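Local coordinates for glycosyl hydrolases family 31 family protein (Aspergillus niger, PDB 6DRU) that releases alpha-xylose from the non-reducing terminal glucose of xyloglucan oligosaccharides, as a retaining family 31 glycoside hydrolase, at residues A[147-152]-A[199-204]; A[449-454]-A[463-468]. All coordinates share one frame; numbering follows the deposited sequence.

Contact 1: A[147-152]-A[199-204]; sequences EQIYGT and MEFGTL
The Phe201 ring packs against Ile149 and Thr152 across the gap between two beta sheets, an example of how an aromatic ring can join sheets where no hydrogen bond passes between the two segments. The nearest backbone positions, Ile149 CA and Phe201 CA, stand 7.8 Å apart, a spacing bridged entirely by side chains.

From Phe201 CB, chi1 of -67° sets CG anti to the carbonyl carbon and carries the ring toward strand 149-151. Phe201 CG comes within 4.1 Å of Ile149 CG1, and the flank beyond it fits closer: Phe201 CD1 lies 3.6 Å from Ile149 CG1, and Phe201 CE1 the same 3.6 Å from Ile149 CG2. That methyl sits over one ring face, displaced toward the rim, in a CH-pi contact with Ile149 CG2 3.8 Å from the Phe201 ring centroid and 19° from the normal. At the tip, Phe201 CZ is shared between Ile149 CG2 and Thr152 CG2. The other flank belongs to Thr152, whose CG2 approaches Phe201 CE2 obliquely at 3.6 Å. Met199 adds a looser touch, its SD 4.2 Å from Thr152 CB. The interface is thus apolar and buried, with Thr152 contributing its methyl to the ring.

Strand 149-151 is the outermost strand of a mixed sheet, pairing with strand 176-183, whose Phe181 meets the Phe201 ring edge-to-face. Strand 197-201 belongs to the other, antiparallel sheet, and Ile167 of its neighbour 166-168 packs against Thr152, Met199 and Phe201. Beyond the edge strand, helix 628-633 receives Gln148 and Tyr150, with Val632 touching both.

Contact 2: A[449-454]-A[463-468]; sequences EGFRNA and CDHVSL. With NAG (2-acetamido-2-deoxy-beta-D-glucopyranose), chain M.
In a beta-alpha-beta crossover of the TIM barrel, from strand 391-394 to strand 467-469, Phe451 of helix 439-455 meets His465 in the lead-in to the second strand. The preceding parallel strand, 391-394, supplies Phe392 beside the same phenylalanine.

His465 CB lies over one face of the Phe451 ring, 3.9 Å from its centroid and 19° off the normal, a CH-pi contact displaced toward the rim. The imidazole itself takes a slanted attitude, its plane turned 43° from the phenyl. At the ring edge, Phe451 CE2 comes 3.5 Å from Val466 O, lying near the ring plane. Phe451 thus packs its face on the His465 side chain and its edge on the backbone just before strand 467-469.

Arg452 starts away from segment 463-468 but bends back at chi2 (-61°), placing Arg452 NH2 3.7 Å from Cys463 SG, obliquely to the guanidinium. Its polar grip lies just outside the two segments: NE pairs with Glu448, while NH2 and NH1 donate to the carbonyl oxygens of Ser461 and Ala462. The guanidinium therefore ties the helix to the loop that leads to Cys463, itself held to Cys480 by a disulfide.

Asn453, which takes no part in the contact, carries an N-linked glycan at an Asn-Ala-Thr sequon: its ND2 is covalently joined to C1 of the N-acetylglucosamine at 1.5 Å.

In the fold
Contact 1 and contact 2 lie on opposite sides of the chain's centre, their own centres 36 Å apart and their nearest atoms about 18 Å apart. Along the chain they come in series, and they share neither sheet nor helix. Contact 1 joins two sheets in the beta-rich N-terminal part, with 46 residues between its segments; contact 2 joins a helix to the loop entering the next strand of the catalytic TIM barrel, with eight residues between. Contact 1 lies far from the active site and the xylose pocket. The Ser467 side chain is about 10 Å from that of the active-site Asp395 and about 14 Å from the bound xylose, so contact 2 lies near the active site without forming part of the xylose pocket.

Contact 1: A[147-152]-A[199-204]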
ATOM      1  N   GLU A 147     -24.819  11.967 -26.466  1.00 74.69           N
ATOM      2  CA  GLU A 147     -24.956  12.838 -25.309  1.00 67.90           C
ATOM      3  C   GLU A 147     -23.912  13.951 -25.341  1.00 67.80           C
ATOM      4  O   GLU A 147     -22.853  13.834 -25.962  1.00 67.58           O
ATOM      5  CB  GLU A 147     -24.820  12.040 -24.012  1.00 77.09           C
ATOM      6  CG  GLU A 147     -25.618  12.607 -22.850  1.00 74.46           C
ATOM      7  CD  GLU A 147     -25.651  11.679 -21.652  1.00 76.44           C
ATOM      8  OE1 GLU A 147     -25.967  12.157 -20.541  1.00 67.86           O
ATOM      9  OE2 GLU A 147     -25.346  10.478 -21.815  1.00 73.51           O
ATOM     10  N   GLN A 148     -24.232  15.048 -24.659  1.00 65.67           N
ATOM     11  CA  GLN A 148     -23.352  16.203 -24.567  1.00 67.66           C
ATOM     12  C   GLN A 148     -23.166  16.581 -23.105  1.00 65.55           C
ATOM     13  O   GLN A 148     -24.132  16.614 -22.337  1.00 63.41           O
ATOM     14  CB  GLN A 148     -23.911  17.390 -25.358  1.00 64.34           C
ATOM     15  CG  GLN A 148     -24.017  17.137 -26.852  1.00 64.07           C
ATOM     16  CD  GLN A 148     -24.437  18.371 -27.624  1.00 68.02           C
ATOM     17  OE1 GLN A 148     -24.164  19.499 -27.212  1.00 69.85           O
ATOM     18  NE2 GLN A 148     -25.112  18.163 -28.746  1.00 71.00           N
ATOM     19  N   ILE A 149     -21.923  16.862 -22.726  1.00 63.91           N
ATOM     20  CA  ILE A 149     -21.561  17.156 -21.344  1.00 59.01           C
ATOM     21  C   ILE A 149     -21.017  18.576 -21.285  1.00 51.61           C
ATOM     22  O   ILE A 149     -20.065  18.910 -22.001  1.00 57.85           O
ATOM     23  CB  ILE A 149     -20.531  16.155 -20.800  1.00 56.72           C
ATOM     24  CG1 ILE A 149     -21.046  14.721 -20.949  1.00 52.58           C
ATOM     25  CG2 ILE A 149     -20.201  16.467 -19.354  1.00 60.79           C
ATOM     26  CD1 ILE A 149     -22.381  14.478 -20.284  1.00 48.96           C
ATOM     27  N   TYR A 150     -21.614  19.405 -20.432  1.00 52.23           N
ATOM     28  CA  TYR A 150     -21.197  20.787 -20.241  1.00 56.38           C
ATOM     29  C   TYR A 150     -20.757  20.998 -18.800  1.00 63.23           C
ATOM     30  O   TYR A 150     -21.394  20.497 -17.868  1.00 58.23           O
ATOM     31  CB  TYR A 150     -22.329  21.764 -20.577  1.00 60.16           C
ATOM     32  CG  TYR A 150     -23.041  21.471 -21.876  1.00 60.47           C
ATOM     33  CD1 TYR A 150     -22.327  21.221 -23.041  1.00 57.04           C
ATOM     34  CD2 TYR A 150     -24.429  21.441 -21.938  1.00 56.37           C
ATOM     35  CE1 TYR A 150     -22.976  20.952 -24.229  1.00 68.10           C
ATOM     36  CE2 TYR A 150     -25.086  21.173 -23.123  1.00 57.90           C
ATOM     37  CZ  TYR A 150     -24.356  20.930 -24.266  1.00 65.99           C
ATOM     38  OH  TYR A 150     -25.009  20.663 -25.447  1.00 63.31           O
ATOM     39  N   GLY A 151     -19.677  21.755 -18.619  1.00 65.02           N
ATOM     40  CA  GLY A 151     -19.178  22.058 -17.291  1.00 51.44           C
ATOM     41  C   GLY A 151     -17.847  21.409 -16.982  1.00 56.16           C
ATOM     42  O   GLY A 151     -16.869  21.604 -17.711  1.00 56.79           O
ATOM     43  N   THR A 152     -17.804  20.640 -15.890  1.00 57.34           N
ATOM     44  CA  THR A 152     -16.623  19.903 -15.434  1.00 61.82           C
ATOM     45  C   THR A 152     -15.470  20.818 -15.019  1.00 61.45           C
ATOM     46  O   THR A 152     -14.321  20.371 -14.935  1.00 61.31           O
ATOM     47  CB  THR A 152     -16.138  18.897 -16.491  1.00 58.28           C
ATOM     48  OG1 THR A 152     -15.498  19.593 -17.568  1.00 61.54           O
ATOM     49  CG2 THR A 152     -17.303  18.081 -17.037  1.00 53.32           C
ATOM     50  N   MET A 199     -12.592  11.648 -14.181  1.00 63.66           N
ATOM     51  CA  MET A 199     -13.884  11.815 -14.834  1.00 55.93           C
ATOM     52  C   MET A 199     -13.797  11.188 -16.217  1.00 57.23           C
ATOM     53  O   MET A 199     -13.010  11.642 -17.054  1.00 67.69           O
ATOM     54  CB  MET A 199     -14.267  13.293 -14.937  1.00 58.00           C
ATOM     55  CG  MET A 199     -14.999  13.846 -13.728  1.00 60.19           C
ATOM     56  SD  MET A 199     -15.448  15.586 -13.930  1.00 63.03           S
ATOM     57  CE  MET A 199     -14.001  16.412 -13.274  1.00 53.80           C
ATOM     58  N   GLU A 200     -14.592  10.148 -16.456  1.00 51.20           N
ATOM     59  CA  GLU A 200     -14.637   9.469 -17.749  1.00 52.73           C
ATOM     60  C   GLU A 200     -15.987   9.739 -18.399  1.00 55.30           C
ATOM     61  O   GLU A 200     -17.009   9.193 -17.967  1.00 57.49           O
ATOM     62  CB  GLU A 200     -14.414   7.967 -17.599  1.00 52.88           C
ATOM     63  CG  GLU A 200     -13.061   7.569 -17.061  1.00 48.18           C
ATOM     64  CD  GLU A 200     -12.897   6.064 -17.000  1.00 68.23           C
ATOM     65  OE1 GLU A 200     -13.823   5.347 -17.440  1.00 80.22           O
ATOM     66  OE2 GLU A 200     -11.849   5.595 -16.509  1.00 74.79           O
ATOM     67  N   PHE A 201     -15.991  10.562 -19.442  1.00 51.47           N
ATOM     68  CA  PHE A 201     -17.204  10.814 -20.215  1.00 53.97           C
ATOM     69  C   PHE A 201     -17.130  10.045 -21.533  1.00 56.12           C
ATOM     70  O   PHE A 201     -17.008  10.605 -22.622  1.00 60.32           O
ATOM     71  CB  PHE A 201     -17.394  12.310 -20.431  1.00 45.30           C
ATOM     72  CG  PHE A 201     -17.684  13.064 -19.169  1.00 53.03           C
ATOM     73  CD1 PHE A 201     -18.925  12.965 -18.560  1.00 53.84           C
ATOM     74  CD2 PHE A 201     -16.717  13.863 -18.584  1.00 58.72           C
ATOM     75  CE1 PHE A 201     -19.197  13.653 -17.392  1.00 53.64           C
ATOM     76  CE2 PHE A 201     -16.982  14.555 -17.417  1.00 54.20           C
ATOM     77  CZ  PHE A 201     -18.226  14.450 -16.821  1.00 50.42           C
ATOM     78  N   GLY A 202     -17.210   8.720 -21.402  1.00 58.74           N
ATOM     79  CA  GLY A 202     -17.073   7.839 -22.540  1.00 51.58           C
ATOM     80  C   GLY A 202     -18.323   7.766 -23.393  1.00 67.26           C
ATOM     81  O   GLY A 202     -19.376   8.318 -23.069  1.00 63.77           O
ATOM     82  N   THR A 203     -18.188   7.057 -24.517  1.00 61.76           N
ATOM     83  CA  THR A 203     -19.296   6.937 -25.458  1.00 56.94           C
ATOM     84  C   THR A 203     -20.504   6.270 -24.815  1.00 62.44           C
ATOM     85  O   THR A 203     -21.641   6.724 -24.991  1.00 57.46           O
ATOM     86  CB  THR A 203     -18.852   6.153 -26.693  1.00 69.84           C
ATOM     87  OG1 THR A 203     -17.659   6.737 -27.232  1.00 71.19           O
ATOM     88  CG2 THR A 203     -19.949   6.164 -27.754  1.00 58.76           C
ATOM     89  N   LEU A 204     -20.281   5.192 -24.066  1.00 57.22           N
ATOM     90  CA  LEU A 204     -21.372   4.413 -23.501  1.00 60.05           C
ATOM     91  C   LEU A 204     -21.371   4.356 -21.981  1.00 62.47           C
ATOM     92  O   LEU A 204     -22.264   3.724 -21.404  1.00 65.31           O
ATOM     93  CB  LEU A 204     -21.342   2.987 -24.065  1.00 52.10           C
ATOM     94  CG  LEU A 204     -21.508   2.919 -25.581  1.00 42.51           C
ATOM     95  CD1 LEU A 204     -21.369   1.491 -26.076  1.00 38.04           C
ATOM     96  CD2 LEU A 204     -22.855   3.501 -25.978  1.00 42.10           C
TER

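Contact 2: A[449-454]-A[463-468]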
ATOM      1  N   GLU A 449     -14.130  33.998   5.495  1.00 63.99           N
ATOM      2  CA  GLU A 449     -14.354  34.098   6.933  1.00 60.77           C
ATOM      3  C   GLU A 449     -13.784  35.398   7.485  1.00 65.22           C
ATOM      4  O   GLU A 449     -14.390  36.029   8.359  1.00 71.55           O
ATOM      5  CB  GLU A 449     -13.734  32.894   7.643  1.00 62.56           C
ATOM      6  CG  GLU A 449     -14.424  31.570   7.346  1.00 76.58           C
ATOM      7  CD  GLU A 449     -13.637  30.371   7.850  1.00 86.26           C
ATOM      8  OE1 GLU A 449     -12.408  30.495   8.041  1.00 79.07           O
ATOM      9  OE2 GLU A 449     -14.253  29.301   8.048  1.00 84.70           O
ATOM     10  N   GLY A 450     -12.623  35.821   6.979  1.00 61.57           N
ATOM     11  CA  GLY A 450     -12.041  37.073   7.437  1.00 57.21           C
ATOM     12  C   GLY A 450     -12.830  38.287   6.989  1.00 65.52           C
ATOM     13  O   GLY A 450     -13.054  39.215   7.771  1.00 63.11           O
ATOM     14  N   PHE A 451     -13.248  38.307   5.721  1.00 65.95           N
ATOM     15  CA  PHE A 451     -14.096  39.388   5.229  1.00 58.39           C
ATOM     16  C   PHE A 451     -15.368  39.504   6.058  1.00 65.86           C
ATOM     17  O   PHE A 451     -15.689  40.577   6.581  1.00 72.65           O
ATOM     18  CB  PHE A 451     -14.442  39.154   3.758  1.00 54.31           C
ATOM     19  CG  PHE A 451     -13.358  39.560   2.799  1.00 51.37           C
ATOM     20  CD1 PHE A 451     -12.318  40.377   3.207  1.00 61.41           C
ATOM     21  CD2 PHE A 451     -13.383  39.121   1.484  1.00 57.67           C
ATOM     22  CE1 PHE A 451     -11.322  40.749   2.321  1.00 60.08           C
ATOM     23  CE2 PHE A 451     -12.392  39.490   0.594  1.00 61.78           C
ATOM     24  CZ  PHE A 451     -11.361  40.305   1.014  1.00 59.00           C
ATOM     25  N   ARG A 452     -16.104  38.397   6.192  1.00 60.45           N
ATOM     26  CA  ARG A 452     -17.382  38.435   6.894  1.00 61.27           C
ATOM     27  C   ARG A 452     -17.209  38.743   8.376  1.00 69.18           C
ATOM     28  O   ARG A 452     -18.122  39.293   9.002  1.00 69.20           O
ATOM     29  CB  ARG A 452     -18.112  37.105   6.707  1.00 57.43           C
ATOM     30  CG  ARG A 452     -18.442  36.782   5.260  1.00 62.99           C
ATOM     31  CD  ARG A 452     -19.355  37.829   4.659  1.00 67.61           C
ATOM     32  NE  ARG A 452     -19.743  37.499   3.292  1.00 63.49           N
ATOM     33  CZ  ARG A 452     -20.542  38.251   2.543  1.00 72.29           C
ATOM     34  NH1 ARG A 452     -21.040  39.380   3.030  1.00 76.04           N
ATOM     35  NH2 ARG A 452     -20.846  37.875   1.309  1.00 73.34           N
ATOM     36  N   ASN A 453     -16.048  38.417   8.950  1.00 72.03           N
ATOM     37  CA  ASN A 453     -15.817  38.698  10.364  1.00 76.17           C
ATOM     38  C   ASN A 453     -15.567  40.182  10.599  1.00 79.20           C
ATOM     39  O   ASN A 453     -16.048  40.750  11.585  1.00 78.41           O
ATOM     40  CB  ASN A 453     -14.639  37.871  10.881  1.00 79.73           C
ATOM     41  CG  ASN A 453     -14.405  38.046  12.374  1.00101.31           C
ATOM     42  OD1 ASN A 453     -13.383  38.589  12.791  1.00110.20           O
ATOM     43  ND2 ASN A 453     -15.350  37.579  13.186  1.00114.98           N
ATOM     44  N   ALA A 454     -14.814  40.824   9.704  1.00 80.49           N
ATOM     45  CA  ALA A 454     -14.505  42.238   9.880  1.00 75.09           C
ATOM     46  C   ALA A 454     -15.740  43.111   9.691  1.00 71.84           C
ATOM     47  O   ALA A 454     -15.921  44.101  10.410  1.00 79.86           O
ATOM     48  CB  ALA A 454     -13.398  42.657   8.911  1.00 59.11           C
ATOM     49  N   CYS A 463     -21.204  41.784  -0.746  1.00 74.22           N
ATOM     50  CA  CYS A 463     -19.780  41.842  -0.449  1.00 67.63           C
ATOM     51  C   CYS A 463     -19.306  43.285  -0.380  1.00 64.40           C
ATOM     52  O   CYS A 463     -19.761  44.142  -1.143  1.00 80.77           O
ATOM     53  CB  CYS A 463     -18.970  41.098  -1.514  1.00 70.40           C
ATOM     54  SG  CYS A 463     -19.349  39.347  -1.727  1.00101.08           S
ATOM     55  N   ASP A 464     -18.392  43.553   0.548  1.00 70.74           N
ATOM     56  CA  ASP A 464     -17.666  44.816   0.557  1.00 73.28           C
ATOM     57  C   ASP A 464     -16.335  44.712  -0.167  1.00 67.59           C
ATOM     58  O   ASP A 464     -15.849  45.709  -0.711  1.00 75.25           O
ATOM     59  CB  ASP A 464     -17.422  45.284   1.994  1.00 84.13           C
ATOM     60  CG  ASP A 464     -18.643  45.932   2.614  1.00105.23           C
ATOM     61  OD1 ASP A 464     -19.699  45.982   1.947  1.00113.38           O
ATOM     62  OD2 ASP A 464     -18.546  46.388   3.773  1.00108.91           O
ATOM     63  N   HIS A 465     -15.740  43.521  -0.185  1.00 70.20           N
ATOM     64  CA  HIS A 465     -14.446  43.294  -0.808  1.00 65.99           C
ATOM     65  C   HIS A 465     -14.471  41.942  -1.506  1.00 66.82           C
ATOM     66  O   HIS A 465     -15.358  41.115  -1.276  1.00 73.75           O
ATOM     67  CB  HIS A 465     -13.321  43.365   0.230  1.00 60.91           C
ATOM     68  CG  HIS A 465     -13.446  44.523   1.170  1.00 70.12           C
ATOM     69  ND1 HIS A 465     -13.055  45.801   0.834  1.00 71.69           N
ATOM     70  CD2 HIS A 465     -13.941  44.598   2.428  1.00 69.30           C
ATOM     71  CE1 HIS A 465     -13.293  46.613   1.849  1.00 72.17           C
ATOM     72  NE2 HIS A 465     -13.830  45.908   2.829  1.00 82.46           N
ATOM     73  N   VAL A 466     -13.482  41.717  -2.371  1.00 61.07           N
ATOM     74  CA  VAL A 466     -13.386  40.493  -3.154  1.00 66.09           C
ATOM     75  C   VAL A 466     -12.001  39.888  -2.980  1.00 61.83           C
ATOM     76  O   VAL A 466     -11.078  40.512  -2.457  1.00 62.74           O
ATOM     77  CB  VAL A 466     -13.676  40.724  -4.651  1.00 64.68           C
ATOM     78  CG1 VAL A 466     -15.003  41.429  -4.840  1.00 59.18           C
ATOM     79  CG2 VAL A 466     -12.547  41.522  -5.284  1.00 54.86           C
ATOM     80  N   SER A 467     -11.873  38.642  -3.432  1.00 61.06           N
ATOM     81  CA  SER A 467     -10.595  37.957  -3.516  1.00 54.25           C
ATOM     82  C   SER A 467     -10.429  37.402  -4.923  1.00 69.12           C
ATOM     83  O   SER A 467     -11.409  37.071  -5.596  1.00 68.35           O
ATOM     84  CB  SER A 467     -10.477  36.826  -2.486  1.00 56.49           C
ATOM     85  OG  SER A 467     -11.297  35.725  -2.836  1.00 56.56           O
ATOM     86  N   LEU A 468      -9.180  37.314  -5.369  1.00 62.29           N
ATOM     87  CA  LEU A 468      -8.850  36.820  -6.701  1.00 58.94           C
ATOM     88  C   LEU A 468      -8.158  35.472  -6.543  1.00 58.00           C
ATOM     89  O   LEU A 468      -7.032  35.400  -6.042  1.00 63.27           O
ATOM     90  CB  LEU A 468      -7.969  37.820  -7.449  1.00 58.82           C
ATOM     91  CG  LEU A 468      -7.518  37.469  -8.868  1.00 53.53           C
ATOM     92  CD1 LEU A 468      -8.711  37.234  -9.780  1.00 45.73           C
ATOM     93  CD2 LEU A 468      -6.637  38.573  -9.422  1.00 52.39           C
TER
HETATM   94  C1  NAG M 828     -15.056  37.749  14.624  0.95128.33           C
HETATM   95  C2  NAG M 828     -16.129  37.900  15.686  0.95129.06           C
HETATM   96  C3  NAG M 828     -15.633  38.517  16.948  0.95133.24           C
HETATM   97  C4  NAG M 828     -14.330  37.892  17.390  0.95133.91           C
HETATM   98  C5  NAG M 828     -13.348  37.885  16.242  0.95123.31           C
HETATM   99  C6  NAG M 828     -12.055  37.237  16.684  0.95113.29           C
HETATM  100  C7  NAG M 828     -17.211  39.982  14.748  0.95128.72           C
HETATM  101  C8  NAG M 828     -18.477  40.618  14.215  0.95107.15           C
HETATM  102  N2  NAG M 828     -17.249  38.619  15.167  0.95128.63           N
HETATM  103  O3  NAG M 828     -16.619  38.388  17.946  0.95121.10           O
HETATM  104  O4  NAG M 828     -13.793  38.632  18.461  0.95133.24           O
HETATM  105  O5  NAG M 828     -13.906  37.156  15.177  0.95136.06           O
HETATM  106  O6  NAG M 828     -11.170  37.163  15.589  0.95113.02           O
HETATM  107  O7  NAG M 828     -16.196  40.651  14.803  0.95129.93           O